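Local coordinates for DUF4439 domain-containing protein (Mycobacterium tuberculosis, PDB 2IB0) that is of unknown function but folds as a ferritin-like four-helix bundle and assembles with a second copy of itself, at residues E33-I37 with H62-R66; G39-V43 with L102-E107; A21-L26 with A116-E122. All coordinates share one frame. Residue numbers count along the deposited sequence, not the author numbering.

Contact 1: E33-I37 with H62-R66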
loop_
_atom_site.group_PDB
_atom_site.type_symbol
_atom_site.label_atom_id
_atom_site.label_comp_id
_atom_site.label_asym_id
_atom_site.label_seq_id
_atom_site.Cartn_x
_atom_site.Cartn_y
_atom_site.Cartn_z
ATOM N N GLU A 33 -6.169 -11.568 -9.792
ATOM C CA GLU A 33 -7.080 -10.541 -10.338
ATOM C C GLU A 33 -8.373 -11.100 -10.950
ATOM O O GLU A 33 -9.449 -10.607 -10.635
ATOM C CB GLU A 33 -6.364 -9.663 -11.392
ATOM C CG GLU A 33 -5.292 -8.684 -10.809
ATOM C CD GLU A 33 -5.813 -7.782 -9.671
ATOM O OE1 GLU A 33 -6.943 -7.247 -9.751
ATOM O OE2 GLU A 33 -5.076 -7.571 -8.691
ATOM N N HIS A 34 -8.285 -12.093 -11.837
ATOM C CA HIS A 34 -9.495 -12.730 -12.359
ATOM C C HIS A 34 -10.410 -13.235 -11.229
ATOM O O HIS A 34 -11.618 -12.986 -11.248
ATOM C CB HIS A 34 -9.146 -13.884 -13.282
ATOM C CG HIS A 34 -8.648 -13.440 -14.619
ATOM N ND1 HIS A 34 -7.549 -14.000 -15.230
ATOM C CD2 HIS A 34 -9.108 -12.497 -15.469
ATOM C CE1 HIS A 34 -7.352 -13.431 -16.408
ATOM N NE2 HIS A 34 -8.275 -12.500 -16.568
ATOM N N ALA A 35 -9.800 -13.914 -10.248
ATOM C CA ALA A 35 -10.492 -14.498 -9.111
ATOM C C ALA A 35 -11.115 -13.441 -8.209
ATOM O O ALA A 35 -12.174 -13.687 -7.609
ATOM C CB ALA A 35 -9.556 -15.370 -8.314
ATOM N N THR A 36 -10.485 -12.265 -8.130
ATOM C CA THR A 36 -11.002 -11.143 -7.354
ATOM C C THR A 36 -12.188 -10.462 -7.996
ATOM O O THR A 36 -13.151 -10.137 -7.303
ATOM C CB THR A 36 -9.927 -10.077 -7.111
ATOM O OG1 THR A 36 -8.956 -10.650 -6.264
ATOM C CG2 THR A 36 -10.505 -8.915 -6.404
ATOM N N ILE A 37 -12.100 -10.235 -9.309
ATOM C CA ILE A 37 -13.178 -9.651 -10.083
ATOM C C ILE A 37 -14.420 -10.563 -9.999
ATOM O O ILE A 37 -15.530 -10.077 -9.777
ATOM C CB ILE A 37 -12.755 -9.437 -11.586
ATOM C CG1 ILE A 37 -11.690 -8.345 -11.686
ATOM C CG2 ILE A 37 -13.994 -9.303 -12.561
ATOM C CD1 ILE A 37 -10.757 -8.567 -12.872
ATOM N N HIS A 62 -9.829 -3.190 -10.368
ATOM C CA HIS A 62 -9.375 -4.529 -10.742
ATOM C C HIS A 62 -9.493 -4.838 -12.232
ATOM O O HIS A 62 -8.584 -5.443 -12.782
ATOM C CB HIS A 62 -10.096 -5.595 -9.956
ATOM C CG HIS A 62 -9.763 -5.590 -8.518
ATOM N ND1 HIS A 62 -8.576 -6.096 -8.033
ATOM C CD2 HIS A 62 -10.441 -5.106 -7.451
ATOM C CE1 HIS A 62 -8.539 -5.926 -6.724
ATOM N NE2 HIS A 62 -9.671 -5.353 -6.342
ATOM N N ARG A 63 -10.596 -4.460 -12.873
ATOM C CA ARG A 63 -10.768 -4.749 -14.298
ATOM C C ARG A 63 -9.694 -4.053 -15.111
ATOM O O ARG A 63 -9.104 -4.668 -16.000
ATOM C CB ARG A 63 -12.166 -4.393 -14.810
ATOM C CG ARG A 63 -13.225 -5.351 -14.367
ATOM C CD ARG A 63 -14.570 -4.772 -14.579
ATOM N NE ARG A 63 -15.552 -5.825 -14.414
ATOM C CZ ARG A 63 -16.803 -5.656 -13.992
ATOM N NH1 ARG A 63 -17.236 -4.440 -13.666
ATOM N NH2 ARG A 63 -17.615 -6.719 -13.893
ATOM N N HIS A 64 -9.396 -2.802 -14.733
ATOM C CA HIS A 64 -8.386 -2.004 -15.403
ATOM C C HIS A 64 -6.989 -2.609 -15.186
ATOM O O HIS A 64 -6.232 -2.755 -16.132
ATOM C CB HIS A 64 -8.443 -0.530 -14.925
ATOM C CG HIS A 64 -7.531 0.392 -15.684
ATOM N ND1 HIS A 64 -6.208 0.601 -15.334
ATOM C CD2 HIS A 64 -7.748 1.167 -16.778
ATOM C CE1 HIS A 64 -5.649 1.449 -16.180
ATOM N NE2 HIS A 64 -6.561 1.812 -17.065
ATOM N N ARG A 65 -6.649 -2.946 -13.938
ATOM C CA ARG A 65 -5.394 -3.609 -13.631
ATOM C C ARG A 65 -5.218 -4.908 -14.433
ATOM O O ARG A 65 -4.167 -5.134 -15.018
ATOM C CB ARG A 65 -5.343 -3.932 -12.147
ATOM C CG ARG A 65 -3.993 -4.395 -11.684
ATOM C CD ARG A 65 -4.064 -4.771 -10.233
ATOM N NE ARG A 65 -4.317 -3.622 -9.385
ATOM C CZ ARG A 65 -4.942 -3.678 -8.214
ATOM N NH1 ARG A 65 -5.403 -4.842 -7.762
ATOM N NH2 ARG A 65 -5.120 -2.570 -7.489
ATOM N N ARG A 66 -6.242 -5.757 -14.426
ATOM C CA ARG A 66 -6.280 -7.021 -15.212
ATOM C C ARG A 66 -5.963 -6.804 -16.697
ATOM O O ARG A 66 -5.083 -7.468 -17.259
ATOM C CB ARG A 66 -7.634 -7.706 -15.066
ATOM C CG ARG A 66 -7.912 -8.847 -16.169
ATOM C CD ARG A 66 -9.411 -9.149 -16.274
ATOM N NE ARG A 66 -10.205 -8.084 -16.908
ATOM C CZ ARG A 66 -11.544 -8.023 -16.892
ATOM N NH1 ARG A 66 -12.272 -8.945 -16.277
ATOM N NH2 ARG A 66 -12.168 -7.033 -17.503
#
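Polar contacts centre on the carboxylate of Glu-33, which uses its two oxygens on different partners. OE1 accepts a hydrogen bond from ND1 of His-62 at 2.6 Å, and the N-H...O angle of 167° makes it nearly linear. OE2 lies 2.9 Å from NH1 of Arg-65, a salt bridge with an angle of 158°, and also takes a hydrogen bond from Trp-114 of helix 96-120. Both nitrogen partners meet the carboxylate close to the plane of their own imidazole or guanidinium group. The far sides of these groups are engaged too, since His-62 NE2 bonds to Glu-107 and Arg-65 NH2 forms a salt bridge with Glu-136.

A CH-pi contact adds to this: Thr-36 CG2 sits 3.6 Å from the centroid of the His-62 ring and only 12° off its normal. The hydroxyl OG1 of Thr-36 is meanwhile bonded to the backbone oxygen of Val-32.

Van der Waals packing, partly on the methylenes of Arg-66, makes up much of the rest. Ile-37 places CG1 3.6 Å from His-62 CB, while its CD1 is 3.7 Å from Arg-66 CD, so it rests on the aliphatic part of the arginine; CD2 of His-34 approaches that same Arg-66 CD to 3.5 Å.

The helix axes run antiparallel at 157° and come within 9.6 Å, burying 416 Å². Arg-65 takes part in the polar network, whose function is not known. Buried carboxylates and histidines contributed by the helices of a four-helix bundle recall the metal sites of many ferritin-like proteins; whether this one binds a metal is not established.

Contact 2: G39-V43 with L102-E107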
loop_
_atom_site.group_PDB
_atom_site.type_symbol
_atom_site.label_atom_id
_atom_site.label_comp_id
_atom_site.label_asym_id
_atom_site.label_seq_id
_atom_site.Cartn_x
_atom_site.Cartn_y
_atom_site.Cartn_z
ATOM N N GLY A 39 -15.027 -12.547 -7.499
ATOM C CA GLY A 39 -15.496 -12.526 -6.128
ATOM C C GLY A 39 -16.292 -11.278 -5.817
ATOM O O GLY A 39 -17.187 -11.287 -4.976
ATOM N N TYR A 40 -15.933 -10.168 -6.454
ATOM C CA TYR A 40 -16.653 -8.928 -6.190
ATOM C C TYR A 40 -18.068 -8.939 -6.775
ATOM O O TYR A 40 -18.900 -8.180 -6.327
ATOM C CB TYR A 40 -15.889 -7.713 -6.683
ATOM C CG TYR A 40 -15.002 -7.033 -5.664
ATOM C CD1 TYR A 40 -13.622 -7.039 -5.802
ATOM C CD2 TYR A 40 -15.557 -6.387 -4.542
ATOM C CE1 TYR A 40 -12.786 -6.387 -4.836
ATOM C CE2 TYR A 40 -14.760 -5.773 -3.595
ATOM C CZ TYR A 40 -13.358 -5.776 -3.742
ATOM O OH TYR A 40 -12.559 -5.118 -2.811
ATOM N N GLY A 41 -18.320 -9.784 -7.784
ATOM C CA GLY A 41 -19.685 -10.054 -8.204
ATOM C C GLY A 41 -20.511 -10.552 -7.019
ATOM O O GLY A 41 -21.667 -10.174 -6.866
ATOM N N ILE A 42 -19.927 -11.435 -6.210
ATOM C CA ILE A 42 -20.617 -11.971 -5.047
ATOM C C ILE A 42 -20.716 -10.916 -3.930
ATOM O O ILE A 42 -21.767 -10.744 -3.330
ATOM C CB ILE A 42 -19.961 -13.272 -4.552
ATOM C CG1 ILE A 42 -20.266 -14.417 -5.540
ATOM C CG2 ILE A 42 -20.551 -13.708 -3.205
ATOM C CD1 ILE A 42 -19.322 -14.451 -6.765
ATOM N N VAL A 43 -19.627 -10.193 -3.683
ATOM C CA VAL A 43 -19.648 -9.079 -2.749
ATOM C C VAL A 43 -20.817 -8.167 -3.106
ATOM O O VAL A 43 -21.651 -7.850 -2.247
ATOM C CB VAL A 43 -18.307 -8.318 -2.764
ATOM C CG1 VAL A 43 -18.369 -7.039 -1.914
ATOM C CG2 VAL A 43 -17.189 -9.224 -2.300
ATOM N N LEU A 102 -15.025 -11.089 2.842
ATOM C CA LEU A 102 -14.538 -11.678 1.600
ATOM C C LEU A 102 -13.701 -10.642 0.869
ATOM O O LEU A 102 -12.658 -10.972 0.339
ATOM C CB LEU A 102 -15.723 -12.114 0.693
ATOM C CG LEU A 102 -15.423 -12.651 -0.716
ATOM C CD1 LEU A 102 -14.463 -13.827 -0.662
ATOM C CD2 LEU A 102 -16.743 -13.043 -1.412
ATOM N N ALA A 103 -14.225 -9.432 0.776
ATOM C CA ALA A 103 -13.518 -8.333 0.097
ATOM C C ALA A 103 -12.144 -8.088 0.741
ATOM O O ALA A 103 -11.155 -7.925 0.053
ATOM C CB ALA A 103 -14.339 -7.051 0.134
ATOM N N VAL A 104 -12.065 -8.104 2.062
ATOM C CA VAL A 104 -10.755 -7.892 2.747
ATOM C C VAL A 104 -9.816 -9.069 2.379
ATOM O O VAL A 104 -8.647 -8.890 2.025
ATOM C CB VAL A 104 -10.930 -7.827 4.296
ATOM C CG1 VAL A 104 -9.547 -7.792 5.040
ATOM C CG2 VAL A 104 -11.821 -6.664 4.675
ATOM N N ARG A 105 -10.321 -10.285 2.488
ATOM C CA ARG A 105 -9.485 -11.444 2.194
ATOM C C ARG A 105 -8.948 -11.374 0.744
ATOM O O ARG A 105 -7.784 -11.693 0.494
ATOM C CB ARG A 105 -10.262 -12.744 2.424
ATOM C CG ARG A 105 -9.612 -13.911 1.702
ATOM C CD ARG A 105 -8.257 -14.334 2.329
ATOM N NE ARG A 105 -8.481 -15.565 3.078
ATOM C CZ ARG A 105 -8.175 -16.782 2.646
ATOM N NH1 ARG A 105 -7.549 -16.975 1.479
ATOM N NH2 ARG A 105 -8.469 -17.805 3.418
ATOM N N MET A 106 -9.797 -10.950 -0.187
ATOM C CA MET A 106 -9.419 -10.877 -1.593
ATOM C C MET A 106 -8.341 -9.819 -1.849
ATOM O O MET A 106 -7.379 -10.085 -2.517
ATOM C CB MET A 106 -10.643 -10.694 -2.504
ATOM C CG MET A 106 -11.647 -11.874 -2.493
ATOM S SD MET A 106 -12.743 -11.737 -3.922
ATOM C CE MET A 106 -13.577 -10.192 -3.427
ATOM N N GLU A 107 -8.456 -8.676 -1.186
ATOM C CA GLU A 107 -7.496 -7.568 -1.286
ATOM C C GLU A 107 -6.172 -7.940 -0.661
ATOM O O GLU A 107 -5.122 -7.638 -1.206
ATOM C CB GLU A 107 -8.108 -6.332 -0.631
ATOM C CG GLU A 107 -9.345 -5.750 -1.413
ATOM C CD GLU A 107 -9.080 -5.368 -2.914
ATOM O OE1 GLU A 107 -7.913 -5.205 -3.372
ATOM O OE2 GLU A 107 -10.073 -5.190 -3.646
#
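A hollow at Gly-39 receives the sulphur of Met-106. SD comes to 3.6 Å from the Gly-39 CA, and an ideal CB built on the glycine would lie just 2.2 Å from SD, a clash. The fit therefore depends on the missing side chain.

Beyond the sulphur, the methyl CE of Met-106 lies over the face of the Tyr-40 ring. It is 4.0 Å from the ring centroid and 14° off the normal, a CH-pi contact. CE is also 3.9 Å from Val-43 CG2, so the methionine methyl touches both the tyrosine ring and the valine. Val-43 CG2 in turn reaches Leu-102 CD2 at 3.9 Å and Ala-103 CB at 4.3 Å, and the small Ala-103 lets the tyrosine ring lie close by, with Tyr-40 CE2 4.0 Å from Ala-103 CB. Past the alanine, the hydroxyl OH of Tyr-40 donates a 2.6 Å hydrogen bond to OE2 of Glu-107.

Antiparallel axes, at 159° and 10.2 Å apart at closest approach, bring Gly-39 opposite Met-106 and Val-43 opposite Ala-103; 324 Å² is buried.

Neighbouring elements close over the pair. Helix 52-75 supplies Ala-58 and Leu-59 against Tyr-40 and Val-55 against Val-43, while Trp-144 of helix 124-150 packs on Val-43 and Ala-103. Leu-89 and Pro-90, from the long connection between helices 52-75 and 96-120, meet Leu-102, so both other helices and that connection pack against this pair.

Contact 3: A21-L26 with A116-E122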
loop_
_atom_site.group_PDB
_atom_site.type_symbol
_atom_site.label_atom_id
_atom_site.label_comp_id
_atom_site.label_asym_id
_atom_site.label_seq_id
_atom_site.Cartn_x
_atom_site.Cartn_y
_atom_site.Cartn_z
ATOM N N ALA A 21 11.049 -16.370 -13.141
ATOM C CA ALA A 21 10.366 -16.020 -11.887
ATOM C C ALA A 21 9.471 -14.767 -12.044
ATOM O O ALA A 21 8.381 -14.701 -11.473
ATOM C CB ALA A 21 11.385 -15.810 -10.744
ATOM N N ASP A 22 9.951 -13.792 -12.831
ATOM C CA ASP A 22 9.210 -12.568 -13.175
ATOM C C ASP A 22 7.869 -12.923 -13.857
ATOM O O ASP A 22 6.801 -12.516 -13.378
ATOM C CB ASP A 22 10.097 -11.669 -14.076
ATOM C CG ASP A 22 9.606 -10.230 -14.176
ATOM O OD1 ASP A 22 8.473 -9.904 -13.695
ATOM O OD2 ASP A 22 10.395 -9.392 -14.721
ATOM N N ASN A 23 7.922 -13.695 -14.946
ATOM C CA ASN A 23 6.709 -14.175 -15.632
ATOM C C ASN A 23 5.770 -14.965 -14.739
ATOM O O ASN A 23 4.534 -14.802 -14.792
ATOM C CB ASN A 23 7.082 -15.027 -16.863
ATOM C CG ASN A 23 7.755 -14.203 -17.950
ATOM O OD1 ASN A 23 7.838 -12.975 -17.849
ATOM N ND2 ASN A 23 8.247 -14.869 -18.987
ATOM N N ALA A 24 6.360 -15.852 -13.938
ATOM C CA ALA A 24 5.578 -16.654 -13.036
ATOM C C ALA A 24 4.876 -15.792 -12.034
ATOM O O ALA A 24 3.701 -16.042 -11.762
ATOM C CB ALA A 24 6.429 -17.705 -12.343
ATOM N N ALA A 25 5.563 -14.770 -11.485
ATOM C CA ALA A 25 4.916 -13.927 -10.515
ATOM C C ALA A 25 3.767 -13.143 -11.155
ATOM O O ALA A 25 2.767 -12.917 -10.528
ATOM C CB ALA A 25 5.947 -12.955 -9.825
ATOM N N LEU A 26 3.946 -12.645 -12.373
ATOM C CA LEU A 26 2.938 -11.760 -12.932
ATOM C C LEU A 26 1.714 -12.547 -13.429
ATOM O O LEU A 26 0.570 -12.031 -13.372
ATOM C CB LEU A 26 3.555 -10.901 -14.049
ATOM C CG LEU A 26 2.660 -9.845 -14.720
ATOM C CD1 LEU A 26 2.226 -8.751 -13.784
ATOM C CD2 LEU A 26 3.259 -9.280 -16.014
ATOM N N ALA A 116 4.874 -10.196 -4.496
ATOM C CA ALA A 116 5.747 -11.139 -5.228
ATOM C C ALA A 116 6.225 -10.609 -6.581
ATOM O O ALA A 116 7.337 -10.885 -6.990
ATOM C CB ALA A 116 5.053 -12.482 -5.408
ATOM N N VAL A 117 5.355 -9.902 -7.309
ATOM C CA VAL A 117 5.782 -9.243 -8.554
ATOM C C VAL A 117 6.845 -8.136 -8.267
ATOM O O VAL A 117 7.887 -8.021 -8.981
ATOM C CB VAL A 117 4.541 -8.713 -9.364
ATOM C CG1 VAL A 117 4.993 -8.011 -10.641
ATOM C CG2 VAL A 117 3.515 -9.906 -9.750
ATOM N N VAL A 118 6.612 -7.315 -7.232
ATOM C CA VAL A 118 7.643 -6.296 -6.856
ATOM C C VAL A 118 8.984 -6.984 -6.679
ATOM O O VAL A 118 10.027 -6.493 -7.139
ATOM C CB VAL A 118 7.319 -5.505 -5.511
ATOM C CG1 VAL A 118 8.515 -4.610 -5.042
ATOM C CG2 VAL A 118 6.055 -4.687 -5.638
ATOM N N GLU A 119 8.961 -8.086 -5.930
ATOM C CA GLU A 119 10.161 -8.810 -5.576
ATOM C C GLU A 119 10.911 -9.409 -6.804
ATOM O O GLU A 119 12.130 -9.338 -6.885
ATOM C CB GLU A 119 9.750 -9.906 -4.592
ATOM C CG GLU A 119 10.933 -10.740 -4.126
ATOM C CD GLU A 119 10.543 -11.755 -3.066
ATOM O OE1 GLU A 119 9.341 -11.950 -2.815
ATOM O OE2 GLU A 119 11.456 -12.345 -2.468
ATOM N N HIS A 120 10.166 -9.983 -7.754
ATOM C CA HIS A 120 10.771 -10.680 -8.910
ATOM C C HIS A 120 10.765 -9.885 -10.220
ATOM O O HIS A 120 11.292 -10.368 -11.211
ATOM C CB HIS A 120 10.093 -12.042 -9.160
ATOM C CG HIS A 120 10.171 -12.982 -7.987
ATOM N ND1 HIS A 120 11.365 -13.514 -7.545
ATOM C CD2 HIS A 120 9.221 -13.467 -7.167
ATOM C CE1 HIS A 120 11.149 -14.274 -6.491
ATOM N NE2 HIS A 120 9.855 -14.273 -6.246
ATOM N N ALA A 121 10.202 -8.678 -10.225
ATOM C CA ALA A 121 10.137 -7.894 -11.476
ATOM C C ALA A 121 11.489 -7.329 -11.775
ATOM O O ALA A 121 12.063 -6.625 -10.932
ATOM C CB ALA A 121 9.135 -6.778 -11.386
ATOM N N GLU A 122 11.982 -7.598 -12.986
ATOM C CA GLU A 122 13.345 -7.131 -13.404
ATOM C C GLU A 122 13.420 -5.656 -13.739
ATOM O O GLU A 122 14.446 -4.982 -13.448
ATOM C CB GLU A 122 13.866 -7.968 -14.553
ATOM C CG GLU A 122 13.901 -9.464 -14.247
ATOM C CD GLU A 122 14.887 -10.187 -15.090
ATOM O OE1 GLU A 122 14.443 -10.734 -16.109
ATOM O OE2 GLU A 122 16.108 -10.174 -14.759
HETATM O O HOH W 1 7.606 -10.379 -10.797
HETATM O O HOH W 2 11.709 -10.193 -17.007
#
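Helices 21-26 and 116-120 run antiparallel at 166° and approach to 8.6 Å between axes, in the ferritin-like four-helix bundle. CA atoms of Asp-22 and His-120 are nearest neighbours at 4.9 Å, and those of Ala-25 and Val-117 at 5.2 Å. Ala-121 is the first residue to leave helical angles, so helix 96-120 ends beside Asp-22.

Small side chains suit this close approach. Ala-25 CB lies 3.9 Å from Val-117 CG2 and 4.2 Å from His-120 CD2, while Ala-21 CB is 3.9 Å from His-120 ND1. Leu-26 CD1 lies 4.3 Å from Val-117 CG1, and the Leu-26 side chain also packs on helix 52-75. On the second subunit, Ser-131 packs against Val-118 and Arg-127 bonds to the Glu-119 carbonyl.

Asp-22 ties the turn to the first helix. Its strongest partner is Arg-76, a salt bridge to OD1; OD2 accepts a hydrogen bond from Glu-122 N at 3.0 Å and 171°. The Asp-22 and Glu-122 carboxylates stand close, OD2 to OE1 4.5 Å, and water 2 bridges these like charges, donating to Asp-22 OD2 at 2.8 Å and to Glu-122 OE1 at 2.9 Å.

All three contacts share helix 18-46, which meets helix 52-75 in contact 1 and helix 96-120 in contacts 2 and 3. Contacts 1 and 2 have centres 11 Å apart and touch directly: His-62 NE2 lies 2.7 Å from Glu-107 OE2, a probable hydrogen bond that continues the polar network across the core. Contact 3 sits nearer the end of the bundle, its centre about 17 Å from that of contact 1 and 24 Å from that of contact 2. In sequence contacts 1 and 2 interleave, and both are nested within the loop closed by contact 3. One long helix thus holds two antiparallel partners along its length, as in ferritin-like bundles.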